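Side-chain contacts in cellulase CEL9M (Clostridium cellulolyticum, PDB 1IA6), which probably hydrolyses internal beta-1,4-glucosidic linkages of cellulose and related beta-glucans, as a family 9 glycoside hydrolase: residues A[74-79]-A[217-222]; A[251-256]-A[285-290]; A[262-267]-A[278-283]. One frame throughout, in Å; residues are numbered along the deposited sequence.

How the interactions relate
All three contacts lie in the helical part of the family 9 module. Interaction 1, which joins helices 64-80 and 210-224, closes before the chain reaches the other two. Interaction 2 docks loop 251-256 on helix 274-289; interaction 3 packs helix 260-271 on that same helix and falls within the stretch interaction 2 brackets, their centres about 11 Å apart. From interaction 1, the centres of interactions 2 and 3 are about 22 Å and 16 Å away. M254 packs on W76 and P262; R266 hydrogen-bonds T222, weakly T218, and makes a cation-pi contact with W219; N283 hydrogen-bonds W252. The three contacts thus tie these four helices and the loop together.

Interaction 1: A[74-79]-A[217-222]; sequences LGWSLY and ATWLYT
W76 and Y79 on helix 64-80 meet the indole of W219 on helix 210-224 in an aromatic cluster that bridges two well-separated helices of the barrel. The segment axes come no closer than 13.8 Å, so long flat side chains have to span the distance. W219 brings the outer rim of its six-membered ring against both partners. Its CZ2 lies 3.4 Å from CD1 of W76, with the W219 edge turned toward the face of the W76 five-membered ring; the pair is offset edge-to-face, planes at 75°. Further along that rim, CH2 of W219 is 3.7 Å from CD2 of Y79. Here CZ3 stands over one face of the tyrosine, and the planes are almost exactly perpendicular, at 89°. W76 and Y79 sit three residues apart on their helix, and both carry CG anti to the backbone N, which swings both rings toward W219. In the (alpha/alpha)6 barrel fold of family 9, W215 extends the cluster with edge-to-face contacts to both tryptophans, and R266 makes a cation-pi contact with W219. W76 NE1 is hydrogen-bonded to E80. At the far end of Y79, the OH rests 3.6 Å from the CG2 methyl of T222, whose OG1 bonds to R266.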
loop_
_atom_site.group_PDB
_atom_site.type_symbol
_atom_site.label_atom_id
_atom_site.label_comp_id
_atom_site.label_asym_id
_atom_site.label_seq_id
_atom_site.Cartn_x
_atom_site.Cartn_y
_atom_site.Cartn_z
ATOM N N LEU A 74 -3.819 4.129 -0.426
ATOM C CA LEU A 74 -4.419 4.799 0.726
ATOM C C LEU A 74 -5.171 6.031 0.228
ATOM O O LEU A 74 -6.278 6.318 0.681
ATOM C CB LEU A 74 -3.343 5.226 1.727
ATOM C CG LEU A 74 -2.715 4.117 2.572
ATOM C CD1 LEU A 74 -1.520 4.680 3.331
ATOM C CD2 LEU A 74 -3.759 3.549 3.542
ATOM N N GLY A 75 -4.567 6.753 -0.711
ATOM C CA GLY A 75 -5.212 7.934 -1.262
ATOM C C GLY A 75 -6.486 7.568 -2.005
ATOM O O GLY A 75 -7.474 8.297 -1.956
ATOM N N TRP A 76 -6.465 6.431 -2.698
ATOM C CA TRP A 76 -7.630 5.974 -3.445
ATOM C C TRP A 76 -8.764 5.637 -2.476
ATOM O O TRP A 76 -9.930 5.930 -2.750
ATOM C CB TRP A 76 -7.261 4.744 -4.290
ATOM C CG TRP A 76 -8.299 4.338 -5.301
ATOM C CD1 TRP A 76 -9.259 5.133 -5.856
ATOM C CD2 TRP A 76 -8.435 3.052 -5.924
ATOM N NE1 TRP A 76 -9.984 4.427 -6.785
ATOM C CE2 TRP A 76 -9.500 3.147 -6.847
ATOM C CE3 TRP A 76 -7.759 1.832 -5.792
ATOM C CZ2 TRP A 76 -9.908 2.066 -7.637
ATOM C CZ3 TRP A 76 -8.165 0.753 -6.579
ATOM C CH2 TRP A 76 -9.230 0.881 -7.489
ATOM N N SER A 77 -8.408 5.034 -1.348
ATOM C CA SER A 77 -9.384 4.656 -0.331
ATOM C C SER A 77 -10.139 5.880 0.182
ATOM O O SER A 77 -11.366 5.864 0.302
ATOM C CB SER A 77 -8.682 3.964 0.844
ATOM O OG SER A 77 -7.943 2.832 0.411
ATOM N N LEU A 78 -9.398 6.941 0.479
ATOM C CA LEU A 78 -9.987 8.175 0.993
ATOM C C LEU A 78 -10.847 8.857 -0.070
ATOM O O LEU A 78 -11.914 9.395 0.226
ATOM C CB LEU A 78 -8.885 9.131 1.455
ATOM C CG LEU A 78 -9.330 10.453 2.094
ATOM C CD1 LEU A 78 -10.157 10.173 3.341
ATOM C CD2 LEU A 78 -8.104 11.279 2.444
ATOM N N TYR A 79 -10.370 8.829 -1.309
ATOM C CA TYR A 79 -11.082 9.444 -2.423
ATOM C C TYR A 79 -12.419 8.768 -2.718
ATOM O O TYR A 79 -13.428 9.440 -2.932
ATOM C CB TYR A 79 -10.211 9.405 -3.684
ATOM C CG TYR A 79 -10.850 10.058 -4.892
ATOM C CD1 TYR A 79 -10.898 11.445 -5.016
ATOM C CD2 TYR A 79 -11.412 9.286 -5.908
ATOM C CE1 TYR A 79 -11.487 12.049 -6.129
ATOM C CE2 TYR A 79 -12.003 9.877 -7.020
ATOM C CZ TYR A 79 -12.036 11.257 -7.124
ATOM O OH TYR A 79 -12.606 11.842 -8.230
ATOM N N ALA A 217 -1.980 8.020 -15.417
ATOM C CA ALA A 217 -2.612 8.847 -16.436
ATOM C C ALA A 217 -4.097 9.074 -16.155
ATOM O O ALA A 217 -4.603 10.176 -16.361
ATOM C CB ALA A 217 -2.426 8.208 -17.815
ATOM N N THR A 218 -4.800 8.046 -15.680
ATOM C CA THR A 218 -6.224 8.216 -15.402
ATOM C C THR A 218 -6.449 9.228 -14.279
ATOM O O THR A 218 -7.431 9.968 -14.300
ATOM C CB THR A 218 -6.930 6.882 -15.030
ATOM O OG1 THR A 218 -6.444 6.399 -13.774
ATOM C CG2 THR A 218 -6.695 5.831 -16.113
ATOM N N TRP A 219 -5.544 9.273 -13.307
ATOM C CA TRP A 219 -5.697 10.225 -12.213
ATOM C C TRP A 219 -5.394 11.648 -12.672
ATOM O O TRP A 219 -6.063 12.593 -12.258
ATOM C CB TRP A 219 -4.816 9.828 -11.024
ATOM C CG TRP A 219 -5.395 8.656 -10.300
ATOM C CD1 TRP A 219 -4.885 7.391 -10.238
ATOM C CD2 TRP A 219 -6.654 8.616 -9.616
ATOM N NE1 TRP A 219 -5.752 6.564 -9.563
ATOM C CE2 TRP A 219 -6.847 7.290 -9.171
ATOM C CE3 TRP A 219 -7.642 9.575 -9.339
ATOM C CZ2 TRP A 219 -7.990 6.894 -8.464
ATOM C CZ3 TRP A 219 -8.780 9.180 -8.637
ATOM C CH2 TRP A 219 -8.943 7.849 -8.209
ATOM N N LEU A 220 -4.396 11.805 -13.534
ATOM C CA LEU A 220 -4.076 13.134 -14.033
ATOM C C LEU A 220 -5.258 13.648 -14.849
ATOM O O LEU A 220 -5.512 14.851 -14.893
ATOM C CB LEU A 220 -2.790 13.100 -14.866
ATOM C CG LEU A 220 -1.537 13.110 -13.976
ATOM C CD1 LEU A 220 -0.304 12.724 -14.775
ATOM C CD2 LEU A 220 -1.377 14.491 -13.357
ATOM N N TYR A 221 -5.995 12.740 -15.486
ATOM C CA TYR A 221 -7.167 13.154 -16.251
ATOM C C TYR A 221 -8.242 13.653 -15.285
ATOM O O TYR A 221 -8.831 14.710 -15.484
ATOM C CB TYR A 221 -7.744 11.996 -17.067
ATOM C CG TYR A 221 -9.063 12.356 -17.718
ATOM C CD1 TYR A 221 -9.119 13.291 -18.752
ATOM C CD2 TYR A 221 -10.261 11.802 -17.265
ATOM C CE1 TYR A 221 -10.342 13.668 -19.321
ATOM C CE2 TYR A 221 -11.488 12.172 -17.823
ATOM C CZ TYR A 221 -11.520 13.102 -18.849
ATOM O OH TYR A 221 -12.728 13.466 -19.401
ATOM N N THR A 222 -8.498 12.881 -14.236
ATOM C CA THR A 222 -9.505 13.259 -13.253
ATOM C C THR A 222 -9.208 14.631 -12.639
ATOM O O THR A 222 -10.117 15.411 -12.368
ATOM C CB THR A 222 -9.594 12.214 -12.122
ATOM O OG1 THR A 222 -9.971 10.945 -12.674
ATOM C CG2 THR A 222 -10.624 12.635 -11.078
#

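Interaction 2: A[251-256]-A[285-290]; sequences KWTMCW and NYWKTQ. With SO4 (sulfate ion), chain E.
Y286 holds CG anti to the backbone N (chi1 -176°), which carries the phenol out from helix 274-289 to K251; there the lysine, with CG beside the backbone N (chi1 -59°), runs obliquely over one ring face. K251 CB stands 3.9 Å from the centroid of the Y286 ring, a CH-pi contact, while CG lies 3.6 Å from CE2 of Y286. Q290 CB covers the opposite face, sandwiching the ring. At its edge a water 2.8 Å from Y286 OH makes a weak link to K251 NZ. W287 NE1 donates to W252 O at 3.0 Å and 161°, the acceptor lying near the indole plane but the donor well above the carbonyl plane. The same indole crosses T253 at about a right angle, W287 CZ2 lying 3.7 Å from T253 CB; T253 OG1 is hydrogen-bonded to E313 OE1. The loop leads into calcium ligand D257, and W256 NE1 donates to O2 of a sulfate, probably from the crystallisation liquor, 3.0 Å away, which R308 also binds. Because N283 ND2 also donates to W252 O, two side chains of helix 274-289 grip one carbonyl: the loop is fixed through its backbone, and the buried indole N-H is satisfied.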
loop_
_atom_site.group_PDB
_atom_site.type_symbol
_atom_site.label_atom_id
_atom_site.label_comp_id
_atom_site.label_asym_id
_atom_site.label_seq_id
_atom_site.Cartn_x
_atom_site.Cartn_y
_atom_site.Cartn_z
ATOM N N LYS A 251 -5.100 -12.869 -14.060
ATOM C CA LYS A 251 -5.469 -13.920 -13.117
ATOM C C LYS A 251 -4.880 -13.644 -11.734
ATOM O O LYS A 251 -4.924 -14.499 -10.847
ATOM C CB LYS A 251 -4.958 -15.276 -13.615
ATOM C CG LYS A 251 -5.492 -15.692 -14.975
ATOM C CD LYS A 251 -4.836 -16.988 -15.434
ATOM C CE LYS A 251 -5.334 -17.409 -16.804
ATOM N NZ LYS A 251 -4.621 -18.621 -17.295
ATOM N N TRP A 252 -4.325 -12.450 -11.560
ATOM C CA TRP A 252 -3.720 -12.067 -10.293
ATOM C C TRP A 252 -4.659 -11.068 -9.622
ATOM O O TRP A 252 -5.883 -11.221 -9.668
ATOM C CB TRP A 252 -2.349 -11.429 -10.556
ATOM C CG TRP A 252 -1.379 -11.543 -9.415
ATOM C CD1 TRP A 252 -0.807 -10.516 -8.715
ATOM C CD2 TRP A 252 -0.852 -12.752 -8.853
ATOM N NE1 TRP A 252 0.041 -11.011 -7.754
ATOM C CE2 TRP A 252 0.032 -12.381 -7.815
ATOM C CE3 TRP A 252 -1.042 -14.116 -9.125
ATOM C CZ2 TRP A 252 0.726 -13.323 -7.047
ATOM C CZ3 TRP A 252 -0.350 -15.052 -8.362
ATOM C CH2 TRP A 252 0.522 -14.651 -7.336
ATOM N N THR A 253 -4.089 -10.046 -8.995
ATOM C CA THR A 253 -4.892 -9.023 -8.346
ATOM C C THR A 253 -4.056 -7.764 -8.175
ATOM O O THR A 253 -2.894 -7.711 -8.585
ATOM C CB THR A 253 -5.411 -9.492 -6.961
ATOM O OG1 THR A 253 -6.322 -8.515 -6.437
ATOM C CG2 THR A 253 -4.260 -9.675 -5.984
ATOM N N MET A 254 -4.656 -6.744 -7.581
ATOM C CA MET A 254 -3.957 -5.494 -7.345
ATOM C C MET A 254 -2.854 -5.678 -6.305
ATOM O O MET A 254 -3.097 -6.188 -5.212
ATOM C CB MET A 254 -4.944 -4.433 -6.852
ATOM C CG MET A 254 -4.285 -3.163 -6.330
ATOM S SD MET A 254 -5.518 -1.951 -5.813
ATOM C CE MET A 254 -5.906 -2.536 -4.176
ATOM N N CYS A 255 -1.643 -5.268 -6.656
ATOM C CA CYS A 255 -0.511 -5.349 -5.739
ATOM C C CYS A 255 0.582 -4.417 -6.251
ATOM O O CYS A 255 0.454 -3.845 -7.336
ATOM C CB CYS A 255 0.000 -6.791 -5.610
ATOM S SG CYS A 255 0.575 -7.568 -7.127
ATOM N N TRP A 256 1.653 -4.267 -5.480
ATOM C CA TRP A 256 2.715 -3.348 -5.864
ATOM C C TRP A 256 3.279 -3.524 -7.271
ATOM O O TRP A 256 3.719 -2.551 -7.878
ATOM C CB TRP A 256 3.861 -3.376 -4.836
ATOM C CG TRP A 256 4.500 -4.713 -4.630
ATOM C CD1 TRP A 256 4.169 -5.643 -3.687
ATOM C CD2 TRP A 256 5.570 -5.280 -5.393
ATOM N NE1 TRP A 256 4.969 -6.755 -3.816
ATOM C CE2 TRP A 256 5.836 -6.559 -4.858
ATOM C CE3 TRP A 256 6.330 -4.831 -6.483
ATOM C CZ2 TRP A 256 6.832 -7.398 -5.375
ATOM C CZ3 TRP A 256 7.320 -5.663 -6.998
ATOM C CH2 TRP A 256 7.560 -6.933 -6.442
ATOM N N ASN A 285 -14.752 -12.801 -12.184
ATOM C CA ASN A 285 -15.287 -14.152 -12.337
ATOM C C ASN A 285 -14.221 -15.205 -12.068
ATOM O O ASN A 285 -14.528 -16.308 -11.618
ATOM C CB ASN A 285 -15.878 -14.347 -13.736
ATOM C CG ASN A 285 -17.184 -13.601 -13.921
ATOM O OD1 ASN A 285 -17.954 -13.442 -12.973
ATOM N ND2 ASN A 285 -17.448 -13.150 -15.141
ATOM N N TYR A 286 -12.968 -14.859 -12.338
ATOM C CA TYR A 286 -11.866 -15.779 -12.100
ATOM C C TYR A 286 -11.709 -15.985 -10.594
ATOM O O TYR A 286 -11.513 -17.106 -10.127
ATOM C CB TYR A 286 -10.578 -15.220 -12.709
ATOM C CG TYR A 286 -9.393 -16.147 -12.597
ATOM C CD1 TYR A 286 -8.595 -16.157 -11.455
ATOM C CD2 TYR A 286 -9.078 -17.032 -13.629
ATOM C CE1 TYR A 286 -7.511 -17.027 -11.342
ATOM C CE2 TYR A 286 -8.000 -17.905 -13.529
ATOM C CZ TYR A 286 -7.221 -17.896 -12.383
ATOM O OH TYR A 286 -6.149 -18.752 -12.286
ATOM N N TRP A 287 -11.811 -14.900 -9.833
ATOM C CA TRP A 287 -11.691 -14.993 -8.381
ATOM C C TRP A 287 -12.881 -15.700 -7.747
ATOM O O TRP A 287 -12.743 -16.348 -6.715
ATOM C CB TRP A 287 -11.532 -13.600 -7.758
ATOM C CG TRP A 287 -10.102 -13.193 -7.629
ATOM C CD1 TRP A 287 -9.252 -12.838 -8.640
ATOM C CD2 TRP A 287 -9.324 -13.177 -6.427
ATOM N NE1 TRP A 287 -7.993 -12.606 -8.140
ATOM C CE2 TRP A 287 -8.009 -12.809 -6.785
ATOM C CE3 TRP A 287 -9.611 -13.444 -5.081
ATOM C CZ2 TRP A 287 -6.980 -12.698 -5.843
ATOM C CZ3 TRP A 287 -8.586 -13.334 -4.144
ATOM C CH2 TRP A 287 -7.286 -12.964 -4.534
ATOM N N LYS A 288 -14.049 -15.581 -8.368
ATOM C CA LYS A 288 -15.246 -16.221 -7.833
ATOM C C LYS A 288 -15.186 -17.743 -7.828
ATOM O O LYS A 288 -15.663 -18.383 -6.887
ATOM C CB LYS A 288 -16.482 -15.811 -8.637
ATOM C CG LYS A 288 -16.951 -14.385 -8.451
ATOM C CD LYS A 288 -18.159 -14.133 -9.344
ATOM C CE LYS A 288 -18.666 -12.715 -9.219
ATOM N NZ LYS A 288 -19.849 -12.502 -10.096
ATOM N N THR A 289 -14.598 -18.323 -8.869
ATOM C CA THR A 289 -14.570 -19.778 -8.987
ATOM C C THR A 289 -13.242 -20.477 -9.271
ATOM O O THR A 289 -13.107 -21.671 -9.008
ATOM C CB THR A 289 -15.555 -20.223 -10.081
ATOM O OG1 THR A 289 -15.167 -19.635 -11.330
ATOM C CG2 THR A 289 -16.966 -19.773 -9.746
ATOM N N GLN A 290 -12.268 -19.753 -9.809
ATOM C CA GLN A 290 -10.984 -20.357 -10.147
ATOM C C GLN A 290 -9.947 -20.281 -9.035
ATOM O O GLN A 290 -9.139 -21.195 -8.866
ATOM C CB GLN A 290 -10.421 -19.705 -11.412
ATOM C CG GLN A 290 -11.343 -19.799 -12.617
ATOM C CD GLN A 290 -11.432 -21.202 -13.170
ATOM O OE1 GLN A 290 -10.456 -21.737 -13.694
ATOM N NE2 GLN A 290 -12.606 -21.811 -13.053
HETATM S S SO4 E . 6.034 -9.692 -1.485
HETATM O O1 SO4 E . 7.043 -9.695 -0.404
HETATM O O2 SO4 E . 5.240 -8.452 -1.404
HETATM O O3 SO4 E . 5.153 -10.868 -1.328
HETATM O O4 SO4 E . 6.723 -9.768 -2.793
HETATM O O HOH W 1 -4.836 -20.249 -14.288
#

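Interaction 3: A[262-267]-A[278-283]; sequences PAALRL and DAIEFN. Unlike the reference sequence in segment 278-283: F282 (reference Ile).
I280 supplies the main bump here, pushing its CD1 methyl into a shallow hollow on helix 260-271 formed by A264, L265 and the peptide between them. CD1 of I280 is 3.5 Å from the backbone N of L265, 3.9 Å from A264 CB and 3.9 Å from L265 CB, so the methyl touches two beta carbons and sits against main chain. Behind it, I280 CG1 comes within 3.9 Å of L265 CA. Two turns of the side chain produce this probe: chi1 of -66° sets CG1 beside the backbone N and CG2 anti to it; chi2 of -55° then turns CD1 into the hollow.

A264 answers from the other side. Its single methyl, pointing at helix 274-289, fits against the adjacent pair A279 and I280, and A264 CB to A279 CB measures 4.2 Å. Small residues facing each other let the segment axes approach to 9.1 Å, and the backbones are closest at L265 and I280, with their CA atoms 6.4 Å apart. No hydrogen bond crosses; the side-chain contacts are apolar and buried.

The leucine plays a divided part. Its CB borders the hollow, but the rest of the chain leans on V316, V319 and Y320 of helix 306-323. Elsewhere on helix 260-271, P262, R266 and L267 turn to helix 210-224, while N283 on the partner helix binds the carbonyl of D250.

The axes of segments 262-267 and 278-283 run at 134°. Their parent helices follow one another in sequence across a short connection, and this is apolar helix-helix packing in a family whose catalytic modules are (alpha/alpha)6 barrels.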
loop_
_atom_site.group_PDB
_atom_site.type_symbol
_atom_site.label_atom_id
_atom_site.label_comp_id
_atom_site.label_asym_id
_atom_site.label_seq_id
_atom_site.Cartn_x
_atom_site.Cartn_y
_atom_site.Cartn_z
ATOM N N PRO A 262 -6.760 -2.357 -11.479
ATOM C CA PRO A 262 -7.214 -1.021 -11.076
ATOM C C PRO A 262 -7.239 -0.064 -12.275
ATOM O O PRO A 262 -8.162 0.740 -12.424
ATOM C CB PRO A 262 -6.178 -0.606 -10.036
ATOM C CG PRO A 262 -5.820 -1.901 -9.395
ATOM C CD PRO A 262 -5.707 -2.849 -10.572
ATOM N N ALA A 263 -6.226 -0.157 -13.130
ATOM C CA ALA A 263 -6.154 0.714 -14.299
ATOM C C ALA A 263 -7.325 0.445 -15.238
ATOM O O ALA A 263 -7.921 1.378 -15.771
ATOM C CB ALA A 263 -4.827 0.520 -15.032
ATOM N N ALA A 264 -7.657 -0.829 -15.433
ATOM C CA ALA A 264 -8.772 -1.191 -16.302
ATOM C C ALA A 264 -10.088 -0.706 -15.702
ATOM O O ALA A 264 -10.982 -0.264 -16.423
ATOM C CB ALA A 264 -8.817 -2.701 -16.509
ATOM N N LEU A 265 -10.215 -0.793 -14.382
ATOM C CA LEU A 265 -11.434 -0.338 -13.722
ATOM C C LEU A 265 -11.675 1.148 -14.003
ATOM O O LEU A 265 -12.783 1.548 -14.369
ATOM C CB LEU A 265 -11.345 -0.567 -12.209
ATOM C CG LEU A 265 -12.499 -0.046 -11.345
ATOM C CD1 LEU A 265 -13.793 -0.757 -11.710
ATOM C CD2 LEU A 265 -12.176 -0.281 -9.876
ATOM N N ARG A 266 -10.637 1.965 -13.844
ATOM C CA ARG A 266 -10.776 3.398 -14.079
ATOM C C ARG A 266 -11.021 3.730 -15.550
ATOM O O ARG A 266 -11.780 4.651 -15.864
ATOM C CB ARG A 266 -9.541 4.155 -13.572
ATOM C CG ARG A 266 -9.288 3.987 -12.079
ATOM C CD ARG A 266 -8.822 5.293 -11.449
ATOM N NE ARG A 266 -9.926 6.237 -11.294
ATOM C CZ ARG A 266 -9.888 7.512 -11.674
ATOM N NH1 ARG A 266 -8.801 8.008 -12.241
ATOM N NH2 ARG A 266 -10.943 8.292 -11.484
ATOM N N LEU A 267 -10.385 2.986 -16.450
ATOM C CA LEU A 267 -10.572 3.229 -17.878
ATOM C C LEU A 267 -11.980 2.847 -18.330
ATOM O O LEU A 267 -12.536 3.465 -19.240
ATOM C CB LEU A 267 -9.519 2.470 -18.696
ATOM C CG LEU A 267 -8.152 3.160 -18.757
ATOM C CD1 LEU A 267 -7.167 2.306 -19.554
ATOM C CD2 LEU A 267 -8.307 4.534 -19.404
ATOM N N ASP A 278 -14.721 -5.925 -20.011
ATOM C CA ASP A 278 -14.478 -7.362 -20.105
ATOM C C ASP A 278 -13.284 -7.781 -19.248
ATOM O O ASP A 278 -13.283 -8.861 -18.661
ATOM C CB ASP A 278 -14.225 -7.785 -21.557
ATOM C CG ASP A 278 -15.475 -7.705 -22.420
ATOM O OD1 ASP A 278 -16.595 -7.736 -21.867
ATOM O OD2 ASP A 278 -15.334 -7.629 -23.657
ATOM N N ALA A 279 -12.262 -6.934 -19.186
ATOM C CA ALA A 279 -11.077 -7.244 -18.387
ATOM C C ALA A 279 -11.456 -7.379 -16.915
ATOM O O ALA A 279 -11.026 -8.310 -16.232
ATOM C CB ALA A 279 -10.026 -6.156 -18.563
ATOM N N ILE A 280 -12.262 -6.441 -16.428
ATOM C CA ILE A 280 -12.709 -6.464 -15.041
ATOM C C ILE A 280 -13.588 -7.680 -14.767
ATOM O O ILE A 280 -13.412 -8.373 -13.762
ATOM C CB ILE A 280 -13.502 -5.183 -14.697
ATOM C CG1 ILE A 280 -12.572 -3.972 -14.760
ATOM C CG2 ILE A 280 -14.133 -5.307 -13.325
ATOM C CD1 ILE A 280 -11.348 -4.098 -13.886
ATOM N N GLU A 281 -14.535 -7.939 -15.661
ATOM C CA GLU A 281 -15.432 -9.082 -15.505
ATOM C C GLU A 281 -14.651 -10.391 -15.436
ATOM O O GLU A 281 -14.959 -11.263 -14.621
ATOM C CB GLU A 281 -16.420 -9.144 -16.669
ATOM C CG GLU A 281 -17.391 -7.982 -16.729
ATOM C CD GLU A 281 -18.289 -8.044 -17.951
ATOM O OE1 GLU A 281 -18.975 -9.073 -18.133
ATOM O OE2 GLU A 281 -18.306 -7.066 -18.732
ATOM N N PHE A 282 -13.647 -10.529 -16.297
ATOM C CA PHE A 282 -12.829 -11.739 -16.315
ATOM C C PHE A 282 -12.165 -11.954 -14.963
ATOM O O PHE A 282 -12.278 -13.027 -14.365
ATOM C CB PHE A 282 -11.734 -11.650 -17.380
ATOM C CG PHE A 282 -10.802 -12.836 -17.385
ATOM C CD1 PHE A 282 -11.120 -13.985 -18.101
ATOM C CD2 PHE A 282 -9.635 -12.822 -16.628
ATOM C CE1 PHE A 282 -10.289 -15.104 -18.063
ATOM C CE2 PHE A 282 -8.797 -13.935 -16.582
ATOM C CZ PHE A 282 -9.125 -15.080 -17.301
ATOM N N ASN A 283 -11.461 -10.931 -14.488
ATOM C CA ASN A 283 -10.767 -11.025 -13.213
ATOM C C ASN A 283 -11.705 -11.358 -12.062
ATOM O O ASN A 283 -11.403 -12.223 -11.243
ATOM C CB ASN A 283 -10.009 -9.729 -12.922
ATOM C CG ASN A 283 -9.380 -9.722 -11.544
ATOM O OD1 ASN A 283 -9.958 -9.205 -10.592
ATOM N ND2 ASN A 283 -8.199 -10.317 -11.428
#